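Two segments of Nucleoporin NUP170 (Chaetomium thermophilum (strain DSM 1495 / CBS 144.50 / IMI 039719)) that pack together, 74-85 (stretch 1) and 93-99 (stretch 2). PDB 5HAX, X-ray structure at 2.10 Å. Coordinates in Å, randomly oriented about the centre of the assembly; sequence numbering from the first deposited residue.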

# COMPACT_ATOMS: atom_id res chain seq x y z
N LYS A 74 8.40 -18.75 19.54
CA LYS A 74 8.37 -17.54 18.73
C LYS A 74 7.15 -17.56 17.82
O LYS A 74 6.75 -18.62 17.34
CB LYS A 74 9.65 -17.41 17.90
CG LYS A 74 9.84 -16.05 17.25
CD LYS A 74 11.28 -15.85 16.79
CE LYS A 74 11.47 -14.50 16.13
NZ LYS A 74 11.02 -13.37 17.00
N LEU A 75 6.58 -16.37 17.59
CA LEU A 75 5.45 -16.18 16.69
C LEU A 75 5.82 -15.21 15.58
O LEU A 75 6.71 -14.36 15.75
CB LEU A 75 4.22 -15.63 17.44
CG LEU A 75 3.55 -16.55 18.46
CD1 LEU A 75 2.57 -15.77 19.32
CD2 LEU A 75 2.84 -17.68 17.75
N GLY A 76 5.14 -15.33 14.44
CA GLY A 76 5.39 -14.45 13.31
C GLY A 76 4.24 -14.47 12.32
O GLY A 76 3.31 -15.27 12.43
N LEU A 77 4.34 -13.57 11.34
CA LEU A 77 3.27 -13.31 10.38
C LEU A 77 3.74 -13.51 8.95
O LEU A 77 4.85 -13.11 8.59
CB LEU A 77 2.74 -11.88 10.52
CG LEU A 77 1.34 -11.66 11.07
CD1 LEU A 77 1.02 -10.17 11.11
CD2 LEU A 77 0.29 -12.40 10.26
N PHE A 78 2.89 -14.14 8.14
CA PHE A 78 3.01 -14.14 6.68
C PHE A 78 1.78 -13.41 6.12
O PHE A 78 0.92 -14.02 5.48
CB PHE A 78 3.11 -15.57 6.12
CG PHE A 78 4.38 -16.29 6.51
CD1 PHE A 78 5.53 -15.60 6.83
CD2 PHE A 78 4.41 -17.68 6.53
CE1 PHE A 78 6.69 -16.27 7.18
CE2 PHE A 78 5.57 -18.36 6.87
CZ PHE A 78 6.71 -17.65 7.20
N ALA A 79 1.72 -12.10 6.35
CA ALA A 79 0.52 -11.33 6.02
C ALA A 79 0.23 -11.32 4.52
O ALA A 79 -0.93 -11.10 4.13
CB ALA A 79 0.67 -9.89 6.52
N GLU A 80 1.24 -11.55 3.67
CA GLU A 80 1.02 -11.50 2.23
C GLU A 80 0.06 -12.59 1.76
O GLU A 80 -0.61 -12.42 0.74
CB GLU A 80 2.36 -11.63 1.50
CG GLU A 80 2.28 -11.43 -0.01
CD GLU A 80 3.53 -11.93 -0.72
OE1 GLU A 80 4.63 -11.81 -0.15
OE2 GLU A 80 3.39 -12.44 -1.86
N ILE A 81 -0.01 -13.70 2.49
CA ILE A 81 -0.82 -14.85 2.12
C ILE A 81 -1.81 -15.23 3.20
O ILE A 81 -2.46 -16.27 3.11
CB ILE A 81 0.07 -16.06 1.76
CG1 ILE A 81 0.99 -16.40 2.93
CG2 ILE A 81 0.89 -15.76 0.51
CD1 ILE A 81 1.73 -17.72 2.78
N GLY A 82 -1.95 -14.40 4.24
CA GLY A 82 -2.93 -14.66 5.27
C GLY A 82 -2.58 -15.80 6.20
O GLY A 82 -3.48 -16.44 6.74
N TYR A 83 -1.29 -16.06 6.41
CA TYR A 83 -0.83 -17.13 7.28
C TYR A 83 -0.03 -16.56 8.45
O TYR A 83 0.63 -15.52 8.32
CB TYR A 83 0.03 -18.15 6.52
CG TYR A 83 -0.77 -19.22 5.82
CD1 TYR A 83 -1.39 -18.97 4.61
CD2 TYR A 83 -0.90 -20.49 6.37
CE1 TYR A 83 -2.12 -19.94 3.96
CE2 TYR A 83 -1.62 -21.47 5.73
CZ TYR A 83 -2.23 -21.20 4.52
OH TYR A 83 -2.96 -22.17 3.88
N ALA A 84 -0.10 -17.26 9.57
CA ALA A 84 0.75 -17.03 10.73
C ALA A 84 1.54 -18.30 11.03
O ALA A 84 1.23 -19.37 10.50
CB ALA A 84 -0.07 -16.60 11.95
N TRP A 85 2.56 -18.17 11.87
CA TRP A 85 3.36 -19.34 12.22
C TRP A 85 3.82 -19.23 13.67
O TRP A 85 3.90 -18.14 14.24
CB TRP A 85 4.57 -19.51 11.30
CG TRP A 85 5.52 -18.34 11.25
CD1 TRP A 85 5.51 -17.32 10.36
CD2 TRP A 85 6.62 -18.09 12.13
NE1 TRP A 85 6.53 -16.44 10.62
CE2 TRP A 85 7.23 -16.90 11.71
CE3 TRP A 85 7.16 -18.77 13.24
CZ2 TRP A 85 8.34 -16.35 12.35
CZ3 TRP A 85 8.26 -18.22 13.87
CH2 TRP A 85 8.84 -17.03 13.42
N PHE A 93 4.98 -24.63 13.08
CA PHE A 93 3.57 -24.83 12.77
C PHE A 93 3.02 -23.59 12.07
O PHE A 93 3.09 -22.49 12.62
CB PHE A 93 2.77 -25.14 14.03
CG PHE A 93 3.20 -26.39 14.73
CD1 PHE A 93 2.74 -27.63 14.32
CD2 PHE A 93 4.09 -26.34 15.79
CE1 PHE A 93 3.14 -28.79 14.96
CE2 PHE A 93 4.50 -27.49 16.43
CZ PHE A 93 4.02 -28.72 16.01
N LEU A 94 2.46 -23.78 10.88
CA LEU A 94 1.83 -22.73 10.10
C LEU A 94 0.32 -22.95 10.07
O LEU A 94 -0.16 -24.07 10.20
CB LEU A 94 2.35 -22.71 8.66
CG LEU A 94 3.82 -22.37 8.39
CD1 LEU A 94 4.77 -23.43 8.93
CD2 LEU A 94 4.04 -22.19 6.89
N TRP A 95 -0.43 -21.86 9.90
CA TRP A 95 -1.88 -21.98 9.80
C TRP A 95 -2.46 -20.72 9.17
O TRP A 95 -1.92 -19.62 9.31
CB TRP A 95 -2.52 -22.23 11.16
CG TRP A 95 -2.60 -21.03 12.06
CD1 TRP A 95 -3.64 -20.16 12.17
CD2 TRP A 95 -1.61 -20.59 12.99
NE1 TRP A 95 -3.35 -19.19 13.11
CE2 TRP A 95 -2.11 -19.43 13.63
CE3 TRP A 95 -0.34 -21.05 13.35
CZ2 TRP A 95 -1.39 -18.74 14.59
CZ3 TRP A 95 0.38 -20.36 14.31
CH2 TRP A 95 -0.15 -19.22 14.92
N ASP A 96 -3.58 -20.91 8.46
CA ASP A 96 -4.31 -19.82 7.83
C ASP A 96 -5.21 -19.16 8.88
O ASP A 96 -6.19 -19.76 9.33
CB ASP A 96 -5.13 -20.36 6.66
CG ASP A 96 -6.12 -19.35 6.11
OD1 ASP A 96 -5.87 -18.13 6.21
OD2 ASP A 96 -7.16 -19.79 5.58
N TYR A 97 -4.87 -17.93 9.27
CA TYR A 97 -5.60 -17.26 10.34
C TYR A 97 -6.94 -16.70 9.89
O TYR A 97 -7.76 -16.34 10.75
CB TYR A 97 -4.75 -16.15 10.96
CG TYR A 97 -4.38 -15.01 10.03
CD1 TYR A 97 -5.30 -14.03 9.68
CD2 TYR A 97 -3.09 -14.91 9.51
CE1 TYR A 97 -4.96 -12.99 8.84
CE2 TYR A 97 -2.74 -13.87 8.67
CZ TYR A 97 -3.68 -12.92 8.34
OH TYR A 97 -3.33 -11.89 7.50
N THR A 98 -7.20 -16.62 8.59
CA THR A 98 -8.52 -16.20 8.12
C THR A 98 -9.55 -17.32 8.24
O THR A 98 -10.75 -17.03 8.27
CB THR A 98 -8.45 -15.74 6.66
OG1 THR A 98 -8.29 -16.87 5.80
CG2 THR A 98 -7.29 -14.77 6.45
N HIS A 99 -9.10 -18.57 8.30
CA HIS A 99 -9.98 -19.72 8.40
C HIS A 99 -10.53 -19.84 9.83
O HIS A 99 -9.78 -19.65 10.79
CB HIS A 99 -9.22 -20.99 8.03
CG HIS A 99 -10.09 -22.19 7.83
ND1 HIS A 99 -10.63 -22.90 8.88
CD2 HIS A 99 -10.51 -22.82 6.70
CE1 HIS A 99 -11.35 -23.90 8.41
NE2 HIS A 99 -11.29 -23.87 7.09
O HOH W 1 -4.88 -17.15 3.73

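Stretch 1 folds back on itself as a hairpin, and its second strand, 83-85, pairs antiparallel with strand 93-96 of stretch 2. Ala-84 and Trp-95 form the hydrogen-bonded pair, with Ala-84 N to Trp-95 O at 3.0 Å and Trp-95 N to Ala-84 O at 3.1 Å. A third backbone bond, from Tyr-97 N to Gly-82 O (3.2 Å), carries the pairing past the strand end. CA-H...O contacts accompany the non-hydrogen-bonded pairs on either side of Ala-84 and Trp-95: Tyr-83 CA to Trp-95 O (3.4 Å) and Trp-85 CA to Phe-93 O (3.2 Å).

The pairing sorts the side chains onto two faces. Tyr-83, Trp-85, Leu-94 and Asp-96 share one; Ala-84 and Trp-95 lie on the other. On the latter, Trp-95 adopts chi1 p (76°) with chi2 at 92°, which brings its indole back across the neighbouring strand. The six-membered ring thereby covers the Ala-84 methyl, with CB 4.0 Å from the ring centroid and close to the ring normal, while Trp-95 CH2 at the ring edge reaches Leu-75 CD2 at 4.4 Å. The small side chain of Ala-84 leaves room for this ring and also lies 4.2 Å from Tyr-97, measured from CB to CD2.

Tyr-97 likewise has chi1 p (63°), and its ring extends over the hairpin. Gly-82 O lies over one face, Ala-84 N is at the edge, and Leu-77 CD2 approaches CE2 of the ring at 3.7 Å. Gly-82 has a positive phi of 73°, a conformation that favours glycine.

On the opposite face, Tyr-83 takes chi1 m (-85°), and its ring crosses to stretch 2, where Asp-96 CB sits over one face, 3.9 Å from the ring centroid. Leu-94, in the m, p rotamer, places CG 4.1 Å from Trp-85 CB and CD2 4.1 Å from Phe-78 CE2, at the edge of the phenylalanine ring. Trp-85 also has chi1 p (58°), but its end leads away from stretch 2; its indole instead occupies space left by Gly-76, where a CB would fall 2.3 Å from Trp-85 CZ2.

With chi1 t (169°), Asp-96 organizes the following type I turn: its OD1 accepts bonds from Thr-98 N (3.1 Å) and from Thr-98 OG1 (2.8 Å), the latter with Thr-98 in the p rotamer. Water 1 lies within hydrogen-bonding distance of Asp-96 OD1 (2.8 Å from its O) and Ile-81 O (2.6 Å from its O), between the two turns. Gly-82 O, 3.0 Å from Asp-96 OD1, is a close approach of two acceptors.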